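Local coordinates for protein 3-polyprenyl-4-hydroxybenzoate decarboxylase and related decarboxylases (Pelotomaculum thermopropionicum, PDB 6H6X) that catalyses the reversible decarboxylation of 2,5-furandicarboxylic acid to 2-furoic acid with prenylated FMN and manganese, at residues B[287-290]-B[295-298]; B[62-67]-B[300-305]. The protein carries 8 engineered substitutions. One frame throughout, in Å; residues are numbered along the deposited sequence. Where two conformers were deposited one is given.

Interaction 1 of 2, residues B[287-290]-B[295-298]; sequences HTII and EHLL. With 4LU (1-deoxy-5-O-phosphono-1-(3,3,4,5-tetramethyl-9,11-dioxo-2,3,8,9,10,11-hexahydro-7H-quinolino[1,8-fg]pteridin-12-ium-7-y l)-D-ribitol), chain I.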
ATOM      1  N   HIS B 287       8.518   5.973  28.980  1.00 40.04           N
ATOM      2  CA  HIS B 287       8.150   5.996  27.545  1.00 40.53           C
ATOM      3  C   HIS B 287       9.239   5.258  26.756  1.00 42.31           C
ATOM      4  O   HIS B 287      10.445   5.495  26.932  1.00 38.98           O
ATOM      5  CB  HIS B 287       8.016   7.420  27.085  1.00 39.88           C
ATOM      6  CG  HIS B 287       7.795   7.577  25.623  1.00 39.01           C
ATOM      7  ND1 HIS B 287       8.284   8.651  24.929  1.00 37.87           N
ATOM      8  CD2 HIS B 287       7.132   6.820  24.730  1.00 36.36           C
ATOM      9  CE1 HIS B 287       7.880   8.577  23.675  1.00 37.60           C
ATOM     10  NE2 HIS B 287       7.181   7.474  23.532  1.00 34.91           N
ATOM     11  N   THR B 288       8.825   4.297  25.929  1.00 39.27           N
ATOM     12  CA  THR B 288       9.769   3.704  25.002  1.00 40.89           C
ATOM     13  C   THR B 288       9.304   3.913  23.566  1.00 34.01           C
ATOM     14  O   THR B 288       8.095   4.014  23.313  1.00 29.98           O
ATOM     15  CB  THR B 288      10.013   2.228  25.308  1.00 42.16           C
ATOM     16  OG1 THR B 288      11.210   1.844  24.633  1.00 41.13           O
ATOM     17  CG2 THR B 288       8.823   1.328  24.895  1.00 39.64           C
ATOM     18  N   ILE B 289      10.266   4.024  22.658  1.00 29.24           N
ATOM     19  CA  ILE B 289       9.952   4.094  21.229  1.00 33.40           C
ATOM     20  C   ILE B 289      10.445   2.783  20.656  1.00 35.05           C
ATOM     21  O   ILE B 289      11.609   2.427  20.818  1.00 37.15           O
ATOM     22  CB  ILE B 289      10.643   5.292  20.569  1.00 35.17           C
ATOM     23  CG1 ILE B 289       9.925   6.606  20.958  1.00 35.10           C
ATOM     24  CG2 ILE B 289      10.650   5.159  19.068  1.00 32.49           C
ATOM     25  CD1 ILE B 289      10.801   7.846  20.698  1.00 31.85           C
ATOM     26  N   ILE B 290       9.556   2.048  20.019  1.00 36.25           N
ATOM     27  CA  ILE B 290       9.934   0.777  19.403  1.00 36.56           C
ATOM     28  C   ILE B 290      10.602   1.104  18.075  1.00 33.88           C
ATOM     29  O   ILE B 290      10.023   1.832  17.264  1.00 33.47           O
ATOM     30  CB  ILE B 290       8.710  -0.076  19.162  1.00 35.88           C
ATOM     31  CG1 ILE B 290       8.118  -0.491  20.523  1.00 41.35           C
ATOM     32  CG2 ILE B 290       9.087  -1.338  18.408  1.00 41.87           C
ATOM     33  CD1 ILE B 290       6.678  -0.975  20.371  1.00 42.90           C
ATOM     34  N   GLU B 295       5.861   5.748  15.087  1.00 34.20           N
ATOM     35  CA  GLU B 295       6.311   6.789  15.982  1.00 32.31           C
ATOM     36  C   GLU B 295       7.791   7.107  15.725  1.00 33.05           C
ATOM     37  O   GLU B 295       8.175   8.279  15.657  1.00 36.24           O
ATOM     38  CB  GLU B 295       6.068   6.352  17.430  1.00 37.01           C
ATOM     39  CG  GLU B 295       6.494   7.295  18.535  1.00 35.62           C
ATOM     40  CD  GLU B 295       6.307   6.703  19.981  1.00 42.55           C
ATOM     41  OE1 GLU B 295       6.420   5.453  20.218  1.00 36.08           O
ATOM     42  OE2 GLU B 295       6.055   7.526  20.918  1.00 41.08           O
ATOM     43  N   HIS B 296       8.619   6.080  15.623  1.00 27.75           N
ATOM     44  CA  HIS B 296      10.023   6.284  15.334  1.00 32.55           C
ATOM     45  C   HIS B 296      10.203   6.950  13.965  1.00 34.25           C
ATOM     46  O   HIS B 296      10.872   7.956  13.862  1.00 35.40           O
ATOM     47  CB  HIS B 296      10.768   4.964  15.363  1.00 35.97           C
ATOM     48  CG  HIS B 296      12.234   5.075  15.133  1.00 38.11           C
ATOM     49  ND1 HIS B 296      12.996   4.001  14.751  1.00 42.83           N
ATOM     50  CD2 HIS B 296      13.075   6.130  15.186  1.00 43.80           C
ATOM     51  CE1 HIS B 296      14.263   4.369  14.649  1.00 46.63           C
ATOM     52  NE2 HIS B 296      14.334   5.665  14.889  1.00 45.61           N
ATOM     53  N   LEU B 297       9.579   6.372  12.946  1.00 32.36           N
ATOM     54  CA  LEU B 297       9.724   6.870  11.573  1.00 33.62           C
ATOM     55  C   LEU B 297       9.204   8.305  11.401  1.00 36.63           C
ATOM     56  O   LEU B 297       9.904   9.146  10.823  1.00 36.46           O
ATOM     57  CB  LEU B 297       9.036   5.901  10.591  1.00 36.14           C
ATOM     58  CG  LEU B 297       9.655   4.491  10.499  1.00 36.12           C
ATOM     59  CD1 LEU B 297       9.003   3.688   9.420  1.00 37.02           C
ATOM     60  CD2 LEU B 297      11.186   4.513  10.382  1.00 43.82           C
ATOM     61  N   LEU B 298       8.039   8.624  11.992  1.00 37.73           N
ATOM     62  CA  LEU B 298       7.453   9.976  11.854  1.00 34.65           C
ATOM     63  C   LEU B 298       8.167  11.069  12.619  1.00 34.85           C
ATOM     64  O   LEU B 298       8.198  12.247  12.161  1.00 34.66           O
ATOM     65  CB  LEU B 298       5.953   9.958  12.141  1.00 35.85           C
ATOM     66  CG  LEU B 298       5.161   9.227  11.081  1.00 38.23           C
ATOM     67  CD1 LEU B 298       3.691   9.026  11.458  1.00 47.20           C
ATOM     68  CD2 LEU B 298       5.235  10.008   9.814  1.00 38.87           C
TER
HETATM   69  C9  4LU I 503      16.414   9.554  16.570  1.00 56.45           C
HETATM   70  C8  4LU I 503      15.206   8.979  17.068  1.00 49.77           C
HETATM   71  C7  4LU I 503      15.163   7.708  17.652  1.00 47.98           C
HETATM   72  C10 4LU I 503      20.105   8.849  16.436  1.00 57.01           C
HETATM   73  C6  4LU I 503      16.397   6.832  17.524  1.00 50.55           C
HETATM   74  N3  4LU I 503      22.520   8.006  17.554  1.00 57.60           N
HETATM   75  C2  4LU I 503      22.461   9.175  16.837  1.00 58.97           C
HETATM   76  C13 4LU I 503      15.431   4.463  18.460  1.00 50.40           C
HETATM   77  C5  4LU I 503      16.568   5.409  18.129  1.00 51.50           C
HETATM   78  C1  4LU I 503      18.853   5.383  17.216  1.00 53.93           C
HETATM   79  O2  4LU I 503      23.512   9.874  16.693  1.00 59.62           O
HETATM   80  N1  4LU I 503      21.275   9.590  16.301  1.00 56.51           N
HETATM   81  C4  4LU I 503      21.428   7.208  17.748  1.00 57.66           C
HETATM   82  O4  4LU I 503      21.520   6.153  18.426  1.00 55.60           O
HETATM   83  C4A 4LU I 503      20.111   7.629  17.153  1.00 55.83           C
HETATM   84  N5  4LU I 503      18.903   6.878  17.336  1.00 55.88           N
HETATM   85  C3  4LU I 503      17.912   4.787  17.972  1.00 56.76           C
HETATM   86  C12 4LU I 503      16.855   5.803  19.607  1.00 54.10           C
HETATM   87  C5A 4LU I 503      17.644   7.515  17.166  1.00 50.93           C
HETATM   88  C7M 4LU I 503      13.843   7.131  18.161  1.00 53.52           C
HETATM   89  C8M 4LU I 503      13.996   9.869  16.979  1.00 52.53           C
HETATM   90  C9A 4LU I 503      17.648   8.870  16.546  1.00 52.64           C
HETATM   91  N10 4LU I 503      18.871   9.310  15.910  1.00 50.44           N
HETATM   92  C1' 4LU I 503      18.917  10.542  15.124  1.00 54.91           C
HETATM   93  C2' 4LU I 503      19.210  11.860  15.878  1.00 56.20           C
HETATM   94  O2' 4LU I 503      18.483  11.993  17.104  1.00 55.03           O
HETATM   95  C3' 4LU I 503      18.792  13.009  14.975  1.00 57.27           C
HETATM   96  O3' 4LU I 503      19.358  12.821  13.675  1.00 54.84           O
HETATM   97  C4' 4LU I 503      19.158  14.373  15.570  1.00 58.26           C
HETATM   98  O4' 4LU I 503      18.408  15.490  15.004  1.00 47.19           O
HETATM   99  C5' 4LU I 503      20.625  14.755  15.472  1.00 58.22           C
HETATM  100  O5' 4LU I 503      20.601  16.052  16.106  1.00 62.64           O
HETATM  101  P   4LU I 503      21.785  17.153  15.930  1.00 61.63           P
HETATM  102  O2P 4LU I 503      21.495  18.285  16.932  1.00 59.05           O
HETATM  103  O3P 4LU I 503      23.099  16.421  16.330  1.00 50.87           O
HETATM  104  O1P 4LU I 503      21.662  17.610  14.475  1.00 60.88           O
HETATM  105  O   HOH W   1       6.928   2.879  19.524  1.00 34.97           O

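Interaction 2 of 2, residues B[62-67]-B[300-305]; sequences GDRELF and GGIARE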
ATOM      1  N   GLY B  62       1.463   8.162  16.029  1.00 44.38           N
ATOM      2  CA  GLY B  62       1.796   7.224  14.986  1.00 45.80           C
ATOM      3  C   GLY B  62       1.194   7.527  13.633  1.00 45.40           C
ATOM      4  O   GLY B  62       1.133   6.649  12.792  1.00 51.22           O
ATOM      5  N   ASP B  63       0.764   8.771  13.438  1.00 42.73           N
ATOM      6  CA  ASP B  63       0.213   9.234  12.194  1.00 43.26           C
ATOM      7  C   ASP B  63       0.331  10.736  12.170  1.00 43.24           C
ATOM      8  O   ASP B  63       0.551  11.371  13.212  1.00 43.63           O
ATOM      9  CB  ASP B  63      -1.219   8.744  11.994  1.00 55.28           C
ATOM     10  CG  ASP B  63      -2.235   9.371  12.977  1.00 71.65           C
ATOM     11  OD1 ASP B  63      -2.249  10.626  13.154  1.00 74.34           O
ATOM     12  OD2 ASP B  63      -3.055   8.594  13.536  1.00 75.13           O
ATOM     13  N   ARG B  64       0.201  11.305  10.998  0.50 44.88           N
ATOM     14  CA  ARG B  64       0.385  12.737  10.821  0.50 51.05           C
ATOM     15  C   ARG B  64      -0.694  13.615  11.482  0.50 48.25           C
ATOM     16  O   ARG B  64      -0.399  14.761  11.826  0.50 49.26           O
ATOM     17  CB  ARG B  64       0.553  13.017   9.337  0.50 51.61           C
ATOM     18  CG  ARG B  64       1.943  12.697   8.917  0.50 50.68           C
ATOM     19  CD  ARG B  64       1.848  12.103   7.536  0.50 57.86           C
ATOM     20  NE  ARG B  64       1.973  10.644   7.477  0.50 55.62           N
ATOM     21  CZ  ARG B  64       3.094  10.070   7.093  0.50 48.31           C
ATOM     22  NH1 ARG B  64       4.102  10.875   6.833  0.50 42.16           N
ATOM     23  NH2 ARG B  64       3.218   8.744   6.981  0.50 48.07           N
ATOM     24  N   GLU B  65      -1.900  13.083  11.672  1.00 49.59           N
ATOM     25  CA  GLU B  65      -2.981  13.804  12.369  1.00 53.97           C
ATOM     26  C   GLU B  65      -2.591  14.085  13.837  1.00 49.65           C
ATOM     27  O   GLU B  65      -2.643  15.232  14.261  1.00 52.59           O
ATOM     28  CB  GLU B  65      -4.313  13.039  12.256  1.00 49.20           C
ATOM     29  N   LEU B  66      -2.072  13.074  14.545  1.00 51.45           N
ATOM     30  CA  LEU B  66      -1.592  13.263  15.910  1.00 44.23           C
ATOM     31  C   LEU B  66      -0.408  14.159  16.018  1.00 48.36           C
ATOM     32  O   LEU B  66      -0.390  15.000  16.895  1.00 52.20           O
ATOM     33  CB  LEU B  66      -1.339  11.940  16.601  1.00 53.47           C
ATOM     34  CG  LEU B  66      -2.651  11.182  16.793  1.00 51.92           C
ATOM     35  CD1 LEU B  66      -2.374   9.811  17.344  1.00 57.98           C
ATOM     36  CD2 LEU B  66      -3.588  11.948  17.705  1.00 54.68           C
ATOM     37  N   PHE B  67       0.573  14.078  15.127  1.00 42.37           N
ATOM     38  CA  PHE B  67       1.666  15.035  15.237  1.00 39.53           C
ATOM     39  C   PHE B  67       1.207  16.442  14.950  1.00 40.04           C
ATOM     40  O   PHE B  67       1.741  17.392  15.511  1.00 37.91           O
ATOM     41  CB  PHE B  67       2.859  14.663  14.332  1.00 41.46           C
ATOM     42  CG  PHE B  67       3.734  13.579  14.910  1.00 37.89           C
ATOM     43  CD1 PHE B  67       4.679  13.887  15.866  1.00 42.25           C
ATOM     44  CD2 PHE B  67       3.618  12.289  14.492  1.00 42.52           C
ATOM     45  CE1 PHE B  67       5.489  12.900  16.411  1.00 44.02           C
ATOM     46  CE2 PHE B  67       4.444  11.288  15.017  1.00 42.35           C
ATOM     47  CZ  PHE B  67       5.379  11.593  15.975  1.00 41.15           C
ATOM     48  N   GLY B 300      11.472  11.558  13.080  1.00 38.64           N
ATOM     49  CA  GLY B 300      12.498  12.057  12.140  1.00 40.61           C
ATOM     50  C   GLY B 300      11.924  12.453  10.775  1.00 36.15           C
ATOM     51  O   GLY B 300      12.354  13.434  10.197  1.00 43.79           O
ATOM     52  N   GLY B 301      10.952  11.695  10.283  1.00 34.12           N
ATOM     53  CA  GLY B 301      10.330  11.909   8.993  1.00 35.40           C
ATOM     54  C   GLY B 301       9.703  13.278   8.772  1.00 39.71           C
ATOM     55  O   GLY B 301       9.971  13.936   7.781  1.00 34.57           O
ATOM     56  N   ILE B 302       8.873  13.700   9.717  1.00 38.66           N
ATOM     57  CA  ILE B 302       8.201  15.003   9.668  1.00 39.13           C
ATOM     58  C   ILE B 302       9.201  16.112   9.685  1.00 35.29           C
ATOM     59  O   ILE B 302       9.084  17.050   8.892  1.00 35.81           O
ATOM     60  CB  ILE B 302       7.166  15.132  10.789  1.00 42.16           C
ATOM     61  CG1 ILE B 302       6.033  14.170  10.466  1.00 40.40           C
ATOM     62  CG2 ILE B 302       6.611  16.547  10.865  1.00 44.82           C
ATOM     63  CD1 ILE B 302       5.086  13.967  11.604  1.00 46.07           C
ATOM     64  N   ALA B 303      10.230  15.981  10.515  1.00 36.59           N
ATOM     65  CA  ALA B 303      11.328  16.951  10.501  1.00 36.54           C
ATOM     66  C   ALA B 303      12.051  17.014   9.170  1.00 37.06           C
ATOM     67  O   ALA B 303      12.350  18.115   8.661  1.00 41.24           O
ATOM     68  CB  ALA B 303      12.323  16.656  11.614  1.00 39.09           C
ATOM     69  N   ARG B 304      12.330  15.854   8.589  1.00 39.15           N
ATOM     70  CA  ARG B 304      13.008  15.839   7.259  1.00 38.65           C
ATOM     71  C   ARG B 304      12.044  16.361   6.178  1.00 35.35           C
ATOM     72  O   ARG B 304      12.451  17.028   5.292  1.00 34.37           O
ATOM     73  CB  ARG B 304      13.596  14.487   6.925  1.00 34.22           C
ATOM     74  CG  ARG B 304      14.738  14.036   7.878  1.00 37.49           C
ATOM     75  CD  ARG B 304      15.384  12.673   7.571  1.00 34.74           C
ATOM     76  NE  ARG B 304      14.544  11.555   7.884  1.00 40.66           N
ATOM     77  CZ  ARG B 304      14.470  10.930   9.084  1.00 43.72           C
ATOM     78  NH1 ARG B 304      15.176  11.349  10.091  1.00 38.66           N
ATOM     79  NH2 ARG B 304      13.647   9.871   9.276  1.00 41.64           N
ATOM     80  N   GLU B 305      10.759  16.058   6.267  1.00 35.00           N
ATOM     81  CA  GLU B 305       9.794  16.579   5.314  1.00 36.19           C
ATOM     82  C   GLU B 305       9.710  18.110   5.338  1.00 37.33           C
ATOM     83  O   GLU B 305       9.598  18.733   4.308  1.00 37.46           O
ATOM     84  CB  GLU B 305       8.422  15.997   5.534  1.00 39.29           C
ATOM     85  CG  GLU B 305       8.233  14.591   5.030  1.00 41.62           C
ATOM     86  CD  GLU B 305       6.858  13.989   5.382  1.00 43.36           C
ATOM     87  OE1 GLU B 305       5.977  14.702   5.938  1.00 53.78           O
ATOM     88  OE2 GLU B 305       6.625  12.789   5.077  1.00 41.33           O
TER

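Interaction 1 of 2, residues B[287-290]-B[295-298]
His287 meets Glu295 in a buried His-carboxylate hydrogen bond. It ties the end of strand 286-287 and the loop after it to the first turn of helix 294-315, beside the prenylated FMN pocket. His287 NE2 donates to Glu295 OE2 at 2.8 Å. The acceptor lies near the imidazole plane, on the syn side of the carboxylate but 32° out of the carboxylate plane. Glu295 reaches this point as an extended chain, with CG anti to the backbone N (chi1 179°). Both carboxylate oxygens have two partners. OE2 also accepts from Leu60 N. OE1 accepts from Gly59 N and from a water, which lies 2.7 Å from Glu295 OE1 and in turn accepts from Ile290 N. Four bonds therefore hold the group in place away from bulk solvent. A glutamine here would probably set an NH2 against two of the four donors, leaving them without an acceptor.

Next to the carboxylate, Ile289 CG1 lies 3.7 Å from Glu295 CD. The CG2 branch of Ile289 reaches His296 CB at 3.7 Å and the cofactor methyl C7M at 3.9 Å. The side chains of Ile289 and His296 cross at about a right angle. His296 ND1 is hydrogen-bonded to Ala292 N, which probably holds the ring's rotation. One face of the imidazole has cofactor atom C13 above it, offset toward the rim. His296 and Ile289 both belong to the cofactor pocket. His296 CD2 approaches the cofactor methyl C7M to 3.2 Å.

Interaction 2 of 2, residues B[62-67]-B[300-305]
Phe67 packs on Ile302 where two helices meet: the capped N-terminal end of helix 64-70 lies against the long helix 294-315. This is a buried helix-helix contact between parts of the chain that belong to the N-terminal and C-terminal UbiD families. The tight part is small. The CD1 methyl of Ile302 comes obliquely to the root of the Phe67 ring, 3.6 Å from Phe67 CB. It is about as near to CG and CD2. Ile302 carries CG1 anti to its carbonyl carbon (chi1 -69°), with the chain extended beyond it, which carries CD1 to the Phe67 side chain. Helix 75-87 packs along the contact, with Met78 against Phe67 and Leu82 against Ile302.

The other part is looser. Arg64 CG is 4.3 Å from Ile302 CD1, and the rest of its chain bends at chi2 and chi3 toward Glu305. The salt bridge there is long, 3.6 Å from Arg64 NH1 to Glu305 OE2. The carboxylate oxygen lies at the guanidinium edge, with the two planes only 14° apart. Arg64 is partly exposed and was modelled in two conformers, so this pairing is doubtful as a fixed bond. Glu305 is buried, and its OE2 has a firmer partner in Leu324 N. His323 touches both side chains. Asp63 is the N-cap residue of helix 64-70. Leu66 N donates to Asp63 OD1 at 2.8 Å, with an N-H...O angle of 167°.

The centres of the two contacts are 11 Å apart, and both use helix 294-315. Interaction 1 takes its first turn and interaction 2 the turns just after. Along the chain the order is 62-67, 287-290, 295-298, 300-305, so interaction 1 is nested inside the long loop closed by interaction 2. Leu298 joins them: its CB lies 3.5 Å from Phe67 CE2. The start of the helix meets the cofactor, while its next turns face helix 64-70. Parts assigned to all three UbiD families come together beside the prenylated FMN pocket.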